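Local coordinates for protein beta sliding clamp (Bartonella birtlesii LL-WM9, PDB 6DEG) that probably forms a ring-shaped homodimer around DNA that tethers DNA polymerases and other proteins to it and confers processivity, at residues Asn47-Leu52 with Thr62-Val67; Val183-His188 with Gln260-Leu265; Leu330-Asn335 with Ser356-Pro361. All coordinates share one frame; numbering follows the deposited sequence.

How the contacts relate
Contact 1 lies alone in the N-terminal domain, its centre 44 Å from that of contact 2 and 55 Å from that of contact 3, across the centre of the chain from both. Contacts 2 and 3 are neighbours, with centres 16 Å apart. They meet where His188 NE2 approaches CG of Pro361 to 3.3 Å, and Pro264 also packs against Pro361. Contact 2 joins the central and C-terminal domains, at a place consistent with the pocket by which clamps of this family hold the binding motifs of partner proteins. Contact 3 belongs to the C-terminal domain, its loop 356-361 ending beside that region; contact 1 is a separate piece of sheet.

Contact 1. Residues Asn47-Leu52 with Thr62-Val67; sequences NGSVQL and TESFTV
Val50 with Phe65 and Leu52 with Glu63 are the hydrogen-bonded pairs of an antiparallel ladder, in which segments 49-52 and 62-66 run at 160° with their axes 4.5 Å apart. Each pair is closed by two backbone bonds, while Ser49-Thr66 and Gln51-Ser64 are non-hydrogen-bonded. Beyond them Val67 N bonds to Gly48 O at 3.2 Å, approaching from above the carbonyl plane.

On the face that carries Val50, Leu52, Glu63 and Phe65, the aromatic ring leads the packing. Phe65 holds CG between its own N and carbonyl carbon (chi1 57°), which swings the ring beside Val50. CB of Val50 sits over a ring face, and its CG1 lies 3.7 Å from Phe65 CE1. The other branch of Val50, CG2, reaches across to CG2 of Val67 at 3.6 Å. Leu52 CD1 approaches Phe65 CE1 more loosely, at 4.3 Å. Helix 15-26 covers this side: Phe18 touches both Leu52 and Phe65, and the carboxylate of Glu63 makes a salt bridge with Arg24.

The other face, with Ser49, Gln51, Ser64 and Thr66, is more polar. Within the ladder Phe65 O accepts a nearly straight bond from Val50 N (172°), and from this face Ser49 OG adds another at 3.0 Å, so the carbonyl has a firm backbone partner and a weak side-chain one. Gln51, extended, lays CB alongside Ser64 OG at 3.4 Å.

The sheet continues on both flanks: Gln51 bonds through its backbone to Asp44 of strand 40-46, and Thr62 to Val246 of strand 245-250. This is a beta hairpin of the N-terminal domain, packed on a helix as in the DNA clamp fold, with sheets outside the ring and helices lining its channel.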
loop_
_atom_site.group_PDB
_atom_site.type_symbol
_atom_site.label_atom_id
_atom_site.label_comp_id
_atom_site.label_asym_id
_atom_site.label_seq_id
_atom_site.Cartn_x
_atom_site.Cartn_y
_atom_site.Cartn_z
ATOM N N ASN B 47 6.441 -26.999 28.229
ATOM C CA ASN B 47 6.135 -28.271 27.570
ATOM C C ASN B 47 6.448 -28.241 26.072
ATOM O O ASN B 47 5.611 -28.580 25.234
ATOM C CB ASN B 47 4.678 -28.675 27.817
ATOM C CG ASN B 47 4.201 -28.332 29.220
ATOM O OD1 ASN B 47 3.186 -27.662 29.394
ATOM N ND2 ASN B 47 4.925 -28.807 30.227
ATOM N N GLY B 48 7.666 -27.817 25.740
ATOM C CA GLY B 48 8.176 -27.936 24.383
ATOM C C GLY B 48 7.473 -27.125 23.316
ATOM O O GLY B 48 7.677 -27.388 22.125
ATOM N N SER B 49 6.647 -26.152 23.691
ATOM C CA SER B 49 5.966 -25.305 22.723
ATOM C C SER B 49 5.852 -23.899 23.291
ATOM O O SER B 49 5.735 -23.714 24.505
ATOM C CB SER B 49 4.577 -25.858 22.371
ATOM O OG SER B 49 3.953 -25.076 21.370
ATOM N N VAL B 50 5.896 -22.907 22.405
ATOM C CA VAL B 50 5.801 -21.502 22.785
ATOM C C VAL B 50 4.445 -20.976 22.348
ATOM O O VAL B 50 4.071 -21.104 21.177
ATOM C CB VAL B 50 6.932 -20.666 22.164
ATOM C CG1 VAL B 50 6.543 -19.196 22.136
ATOM C CG2 VAL B 50 8.224 -20.858 22.951
ATOM N N GLN B 51 3.727 -20.354 23.279
ATOM C CA GLN B 51 2.391 -19.836 23.028
ATOM C C GLN B 51 2.407 -18.323 23.181
ATOM O O GLN B 51 2.747 -17.805 24.250
ATOM C CB GLN B 51 1.374 -20.468 23.981
ATOM C CG GLN B 51 0.001 -19.834 23.938
ATOM C CD GLN B 51 -0.915 -20.370 25.016
ATOM O OE1 GLN B 51 -1.436 -19.615 25.837
ATOM N NE2 GLN B 51 -1.124 -21.680 25.019
ATOM N N LEU B 52 2.040 -17.624 22.112
ATOM C CA LEU B 52 1.828 -16.186 22.131
ATOM C C LEU B 52 0.347 -15.903 22.329
ATOM O O LEU B 52 -0.503 -16.616 21.791
ATOM C CB LEU B 52 2.310 -15.550 20.827
ATOM C CG LEU B 52 3.636 -16.090 20.294
ATOM C CD1 LEU B 52 3.782 -15.802 18.814
ATOM C CD2 LEU B 52 4.787 -15.493 21.073
ATOM N N THR B 62 -4.405 -16.921 20.507
ATOM C CA THR B 62 -3.220 -17.611 20.989
ATOM C C THR B 62 -2.725 -18.527 19.884
ATOM O O THR B 62 -3.520 -19.198 19.222
ATOM C CB THR B 62 -3.478 -18.423 22.266
ATOM O OG1 THR B 62 -4.009 -19.707 21.919
ATOM C CG2 THR B 62 -4.441 -17.700 23.188
ATOM N N GLU B 63 -1.410 -18.553 19.691
ATOM C CA GLU B 63 -0.792 -19.419 18.699
ATOM C C GLU B 63 0.453 -20.057 19.296
ATOM O O GLU B 63 1.251 -19.384 19.953
ATOM C CB GLU B 63 -0.451 -18.642 17.424
ATOM C CG GLU B 63 -0.321 -19.510 16.193
ATOM C CD GLU B 63 1.112 -19.637 15.744
ATOM O OE1 GLU B 63 1.921 -18.775 16.136
ATOM O OE2 GLU B 63 1.430 -20.586 14.998
ATOM N N SER B 64 0.609 -21.359 19.065
ATOM C CA SER B 64 1.700 -22.135 19.632
ATOM C C SER B 64 2.496 -22.830 18.537
ATOM O O SER B 64 1.925 -23.391 17.597
ATOM C CB SER B 64 1.174 -23.173 20.626
ATOM O OG SER B 64 0.247 -22.590 21.523
ATOM N N PHE B 65 3.820 -22.793 18.668
ATOM C CA PHE B 65 4.716 -23.533 17.791
ATOM C C PHE B 65 5.760 -24.256 18.629
ATOM O O PHE B 65 6.139 -23.798 19.708
ATOM C CB PHE B 65 5.392 -22.619 16.742
ATOM C CG PHE B 65 6.178 -21.467 17.324
ATOM C CD1 PHE B 65 5.538 -20.416 17.964
ATOM C CD2 PHE B 65 7.554 -21.409 17.181
ATOM C CE1 PHE B 65 6.256 -19.355 18.482
ATOM C CE2 PHE B 65 8.274 -20.345 17.695
ATOM C CZ PHE B 65 7.624 -19.322 18.348
ATOM N N THR B 66 6.210 -25.399 18.124
ATOM C CA THR B 66 7.108 -26.275 18.861
ATOM C C THR B 66 8.528 -25.739 18.775
ATOM O O THR B 66 9.021 -25.447 17.683
ATOM C CB THR B 66 7.051 -27.695 18.299
ATOM O OG1 THR B 66 7.066 -27.645 16.868
ATOM C CG2 THR B 66 5.788 -28.409 18.753
ATOM N N VAL B 67 9.186 -25.602 19.923
ATOM C CA VAL B 67 10.561 -25.110 19.978
ATOM C C VAL B 67 11.342 -25.917 21.003
ATOM O O VAL B 67 10.773 -26.443 21.967
ATOM C CB VAL B 67 10.648 -23.606 20.346
ATOM C CG1 VAL B 67 9.603 -22.787 19.609
ATOM C CG2 VAL B 67 10.533 -23.403 21.856
#

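Contact 2. Residues Val183-His188 with Gln260-Leu265; sequences VATDGH and QRVIPL
His188 has a chi1 of -144°, away from a staggered position, and Val262 sets CG1 opposite its backbone N (chi1 156°); together these rotations carry the imidazole over to Val262 and bring the valine methyls against the carbonyl oxygens of Gly187 and His188. As modelled, CG1 of Val262 lies over a face of the ring, 4.2 Å from its centroid and 28° off the normal, a CH-pi contact. The two side chains run past each other in opposite directions. Towards the turn, CG2 of Val262 presses on Gly187 O at 3.1 Å, while CG1 meets His188 O at 3.2 Å.

The turn follows the end of strand 178-186 in the central domain, whereas Val262 and Pro264 belong to the loop that enters the C-terminal domain. The contact thus spans the domain junction, and in beta clamps the corresponding groove between these domains receives the peptide motifs of polymerases and other partners, a role that is probable here too. Leu190 touches Val262, and Val375 and Met377 touch His188.

NE2 of His188 is modelled only 2.4 Å from Val262 O, but the angle is poor for a hydrogen bond and the short distance is doubtful, which makes the precise position of the ring uncertain. Pro264 CG comes to the edge of the imidazole, 4.3 Å from NE2. At the strand end, Thr185 OG1 is hydrogen-bonded to Arg189 O across the turn and only brushes Val262 CG1, at 4.3 Å.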
loop_
_atom_site.group_PDB
_atom_site.type_symbol
_atom_site.label_atom_id
_atom_site.label_comp_id
_atom_site.label_asym_id
_atom_site.label_seq_id
_atom_site.Cartn_x
_atom_site.Cartn_y
_atom_site.Cartn_z
ATOM N N VAL B 183 -26.570 -15.286 8.706
ATOM C CA VAL B 183 -27.428 -14.198 8.250
ATOM C C VAL B 183 -26.834 -12.871 8.699
ATOM O O VAL B 183 -26.503 -12.702 9.877
ATOM C CB VAL B 183 -28.868 -14.342 8.783
ATOM C CG1 VAL B 183 -29.697 -13.122 8.412
ATOM C CG2 VAL B 183 -29.514 -15.613 8.255
ATOM N N ALA B 184 -26.693 -11.936 7.760
ATOM C CA ALA B 184 -26.377 -10.545 8.055
ATOM C C ALA B 184 -27.265 -9.670 7.192
ATOM O O ALA B 184 -27.406 -9.923 5.993
ATOM C CB ALA B 184 -24.909 -10.213 7.791
ATOM N N THR B 185 -27.847 -8.633 7.787
ATOM C CA THR B 185 -28.779 -7.804 7.040
ATOM C C THR B 185 -28.728 -6.368 7.532
ATOM O O THR B 185 -28.313 -6.081 8.658
ATOM C CB THR B 185 -30.219 -8.323 7.142
ATOM O OG1 THR B 185 -31.125 -7.325 6.656
ATOM C CG2 THR B 185 -30.569 -8.651 8.579
ATOM N N ASP B 186 -29.167 -5.469 6.653
ATOM C CA ASP B 186 -29.242 -4.034 6.907
ATOM C C ASP B 186 -30.657 -3.644 6.498
ATOM O O ASP B 186 -30.905 -3.312 5.335
ATOM C CB ASP B 186 -28.170 -3.272 6.122
ATOM C CG ASP B 186 -28.336 -1.767 6.203
ATOM O OD1 ASP B 186 -29.197 -1.220 5.486
ATOM O OD2 ASP B 186 -27.596 -1.126 6.978
ATOM N N GLY B 187 -31.585 -3.709 7.450
ATOM C CA GLY B 187 -32.987 -3.507 7.146
ATOM C C GLY B 187 -33.477 -4.533 6.150
ATOM O O GLY B 187 -33.803 -5.663 6.523
ATOM N N HIS B 188 -33.508 -4.159 4.873
ATOM C CA HIS B 188 -33.889 -5.086 3.818
ATOM C C HIS B 188 -32.694 -5.667 3.077
ATOM O O HIS B 188 -32.765 -6.813 2.624
ATOM C CB HIS B 188 -34.840 -4.423 2.818
ATOM C CG HIS B 188 -35.879 -5.358 2.282
ATOM N ND1 HIS B 188 -37.230 -5.175 2.490
ATOM C CD2 HIS B 188 -35.761 -6.499 1.563
ATOM C CE1 HIS B 188 -37.898 -6.159 1.915
ATOM N NE2 HIS B 188 -37.031 -6.977 1.347
ATOM N N GLN B 260 -36.781 -13.569 7.874
ATOM C CA GLN B 260 -37.664 -14.106 6.846
ATOM C C GLN B 260 -38.708 -13.080 6.431
ATOM O O GLN B 260 -39.243 -13.160 5.320
ATOM C CB GLN B 260 -38.336 -15.387 7.342
ATOM N N ARG B 261 -38.978 -12.099 7.294
ATOM C CA ARG B 261 -39.832 -10.980 6.928
ATOM C C ARG B 261 -39.174 -10.118 5.863
ATOM O O ARG B 261 -39.865 -9.480 5.063
ATOM C CB ARG B 261 -40.137 -10.145 8.164
ATOM C CG ARG B 261 -40.725 -10.949 9.293
ATOM C CD ARG B 261 -42.204 -10.714 9.394
ATOM N NE ARG B 261 -42.514 -9.651 10.345
ATOM C CZ ARG B 261 -42.581 -9.820 11.662
ATOM N NH1 ARG B 261 -42.276 -10.992 12.204
ATOM N NH2 ARG B 261 -42.875 -8.792 12.443
ATOM N N VAL B 262 -37.842 -10.079 5.850
ATOM C CA VAL B 262 -37.111 -9.184 4.962
ATOM C C VAL B 262 -36.928 -9.778 3.563
ATOM O O VAL B 262 -36.796 -9.040 2.580
ATOM C CB VAL B 262 -35.770 -8.852 5.641
ATOM C CG1 VAL B 262 -34.710 -8.431 4.639
ATOM C CG2 VAL B 262 -35.981 -7.806 6.727
ATOM N N ILE B 263 -36.971 -11.093 3.435
ATOM C CA ILE B 263 -36.741 -11.739 2.142
ATOM C C ILE B 263 -38.020 -11.662 1.309
ATOM O O ILE B 263 -39.099 -12.007 1.817
ATOM C CB ILE B 263 -36.298 -13.181 2.344
ATOM C CG1 ILE B 263 -35.026 -13.204 3.194
ATOM C CG2 ILE B 263 -36.063 -13.859 1.008
ATOM C CD1 ILE B 263 -34.444 -14.574 3.382
ATOM N N PRO B 264 -37.952 -11.212 0.054
ATOM C CA PRO B 264 -39.165 -11.144 -0.772
ATOM C C PRO B 264 -39.721 -12.526 -1.075
ATOM O O PRO B 264 -38.982 -13.492 -1.278
ATOM C CB PRO B 264 -38.689 -10.453 -2.059
ATOM C CG PRO B 264 -37.344 -9.884 -1.743
ATOM C CD PRO B 264 -36.760 -10.753 -0.678
ATOM N N LEU B 265 -41.049 -12.601 -1.140
ATOM C CA LEU B 265 -41.751 -13.869 -1.304
ATOM C C LEU B 265 -42.160 -14.136 -2.746
ATOM O O LEU B 265 -41.858 -15.200 -3.292
ATOM C CB LEU B 265 -42.989 -13.901 -0.398
#

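Contact 3. Residues Leu330-Asn335 with Ser356-Pro361; sequences LEIGFN and SDAVAP
Ile332 and Leu330 press their branches onto the backbone of the loop 356-361, and this is the tight half of the contact. Ile332 places CG1 opposite its backbone N (chi1 -172°), which sends the chain across the loop: CD1 reaches Asp357 O at 3.2 Å and CG1 lies 3.6 Å from Ala358 O. The two methyls of Leu330 spread over the backbone at Asp357, CD1 against Ala358 N at 3.6 Å and CD2 against Ser356 O at 3.8 Å. Ala358 answers with its CB, set 3.1 Å from Glu331 O. The segments are joined by van der Waals packing, without hydrogen bonds between them.

The outer side is loose. Glu331 points away and bonds to Thr299 on the adjoining strand. Asp357 also faces outward; its OD1 takes weak bonds from Ser356 OG and Ala360 N, within the loop itself.

Strand 330-335 pairs its backbone with strand 295-301, and Leu355, at the end of strand 350-355, touches Leu330 and Phe334. The contact is therefore the closing of a hairpin loop, between strands 350-355 and 362-365, over strand 330-335 of the C-terminal clamp domain.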
loop_
_atom_site.group_PDB
_atom_site.type_symbol
_atom_site.label_atom_id
_atom_site.label_comp_id
_atom_site.label_asym_id
_atom_site.label_seq_id
_atom_site.Cartn_x
_atom_site.Cartn_y
_atom_site.Cartn_z
ATOM N N LEU B 330 -38.260 -4.257 -17.697
ATOM C CA LEU B 330 -38.114 -3.541 -16.443
ATOM C C LEU B 330 -36.921 -2.607 -16.529
ATOM O O LEU B 330 -35.932 -2.889 -17.211
ATOM C CB LEU B 330 -37.944 -4.507 -15.265
ATOM C CG LEU B 330 -37.937 -3.895 -13.863
ATOM C CD1 LEU B 330 -39.166 -3.023 -13.641
ATOM C CD2 LEU B 330 -37.853 -4.982 -12.812
ATOM N N GLU B 331 -37.040 -1.479 -15.844
ATOM C CA GLU B 331 -35.944 -0.539 -15.655
ATOM C C GLU B 331 -35.764 -0.372 -14.154
ATOM O O GLU B 331 -36.606 0.244 -13.491
ATOM C CB GLU B 331 -36.251 0.793 -16.332
ATOM C CG GLU B 331 -35.049 1.501 -16.907
ATOM C CD GLU B 331 -35.428 2.427 -18.041
ATOM O OE1 GLU B 331 -36.111 3.439 -17.780
ATOM O OE2 GLU B 331 -35.044 2.143 -19.194
ATOM N N ILE B 332 -34.678 -0.925 -13.617
ATOM C CA ILE B 332 -34.430 -0.919 -12.182
ATOM C C ILE B 332 -32.946 -0.679 -11.951
ATOM O O ILE B 332 -32.103 -1.069 -12.762
ATOM C CB ILE B 332 -34.908 -2.235 -11.518
ATOM C CG1 ILE B 332 -34.816 -2.146 -9.992
ATOM C CG2 ILE B 332 -34.122 -3.419 -12.055
ATOM C CD1 ILE B 332 -35.458 -3.310 -9.267
ATOM N N GLY B 333 -32.629 -0.019 -10.842
ATOM C CA GLY B 333 -31.261 0.342 -10.525
ATOM C C GLY B 333 -30.826 -0.164 -9.163
ATOM O O GLY B 333 -31.644 -0.354 -8.263
ATOM N N PHE B 334 -29.517 -0.369 -9.020
ATOM C CA PHE B 334 -28.915 -0.831 -7.779
ATOM C C PHE B 334 -27.607 -0.086 -7.552
ATOM O O PHE B 334 -27.148 0.686 -8.400
ATOM C CB PHE B 334 -28.680 -2.345 -7.799
ATOM C CG PHE B 334 -29.938 -3.147 -7.951
ATOM C CD1 PHE B 334 -30.869 -3.199 -6.930
ATOM C CD2 PHE B 334 -30.196 -3.842 -9.119
ATOM C CE1 PHE B 334 -32.030 -3.932 -7.067
ATOM C CE2 PHE B 334 -31.352 -4.576 -9.260
ATOM C CZ PHE B 334 -32.271 -4.618 -8.232
ATOM N N ASN B 335 -27.013 -0.308 -6.381
ATOM C CA ASN B 335 -25.696 0.240 -6.083
ATOM C C ASN B 335 -24.617 -0.574 -6.785
ATOM O O ASN B 335 -24.672 -1.806 -6.826
ATOM C CB ASN B 335 -25.442 0.258 -4.573
ATOM C CG ASN B 335 -24.205 1.065 -4.197
ATOM O OD1 ASN B 335 -23.167 0.504 -3.845
ATOM N ND2 ASN B 335 -24.315 2.386 -4.270
ATOM N N SER B 356 -39.425 -7.700 -9.207
ATOM C CA SER B 356 -40.838 -7.363 -9.327
ATOM C C SER B 356 -40.977 -6.108 -10.182
ATOM O O SER B 356 -41.196 -6.197 -11.394
ATOM C CB SER B 356 -41.468 -7.167 -7.948
ATOM O OG SER B 356 -42.753 -6.580 -8.053
ATOM N N ASP B 357 -40.866 -4.937 -9.563
ATOM C CA ASP B 357 -40.806 -3.674 -10.286
ATOM C C ASP B 357 -39.541 -2.922 -9.862
ATOM O O ASP B 357 -38.692 -3.452 -9.142
ATOM C CB ASP B 357 -42.080 -2.852 -10.061
ATOM C CG ASP B 357 -42.507 -2.821 -8.611
ATOM O OD1 ASP B 357 -41.814 -3.433 -7.773
ATOM O OD2 ASP B 357 -43.540 -2.188 -8.310
ATOM N N ALA B 358 -39.425 -1.671 -10.309
ATOM C CA ALA B 358 -38.242 -0.872 -10.010
ATOM C C ALA B 358 -38.104 -0.523 -8.535
ATOM O O ALA B 358 -37.027 -0.076 -8.123
ATOM C CB ALA B 358 -38.262 0.415 -10.836
ATOM N N VAL B 359 -39.147 -0.729 -7.733
ATOM C CA VAL B 359 -39.140 -0.334 -6.327
ATOM C C VAL B 359 -39.080 -1.524 -5.378
ATOM O O VAL B 359 -38.769 -1.332 -4.189
ATOM C CB VAL B 359 -40.355 0.557 -5.996
ATOM C CG1 VAL B 359 -40.092 1.391 -4.758
ATOM C CG2 VAL B 359 -40.678 1.453 -7.179
ATOM N N ALA B 360 -39.355 -2.739 -5.851
ATOM C CA ALA B 360 -39.365 -3.845 -4.902
ATOM C C ALA B 360 -37.980 -4.479 -4.812
ATOM O O ALA B 360 -37.259 -4.537 -5.814
ATOM C CB ALA B 360 -40.383 -4.903 -5.314
ATOM N N PRO B 361 -37.601 -4.944 -3.621
ATOM C CA PRO B 361 -36.274 -5.546 -3.446
ATOM C C PRO B 361 -36.044 -6.713 -4.392
ATOM O O PRO B 361 -36.963 -7.458 -4.737
ATOM C CB PRO B 361 -36.283 -6.005 -1.984
ATOM C CG PRO B 361 -37.284 -5.130 -1.327
ATOM C CD PRO B 361 -38.346 -4.876 -2.353
#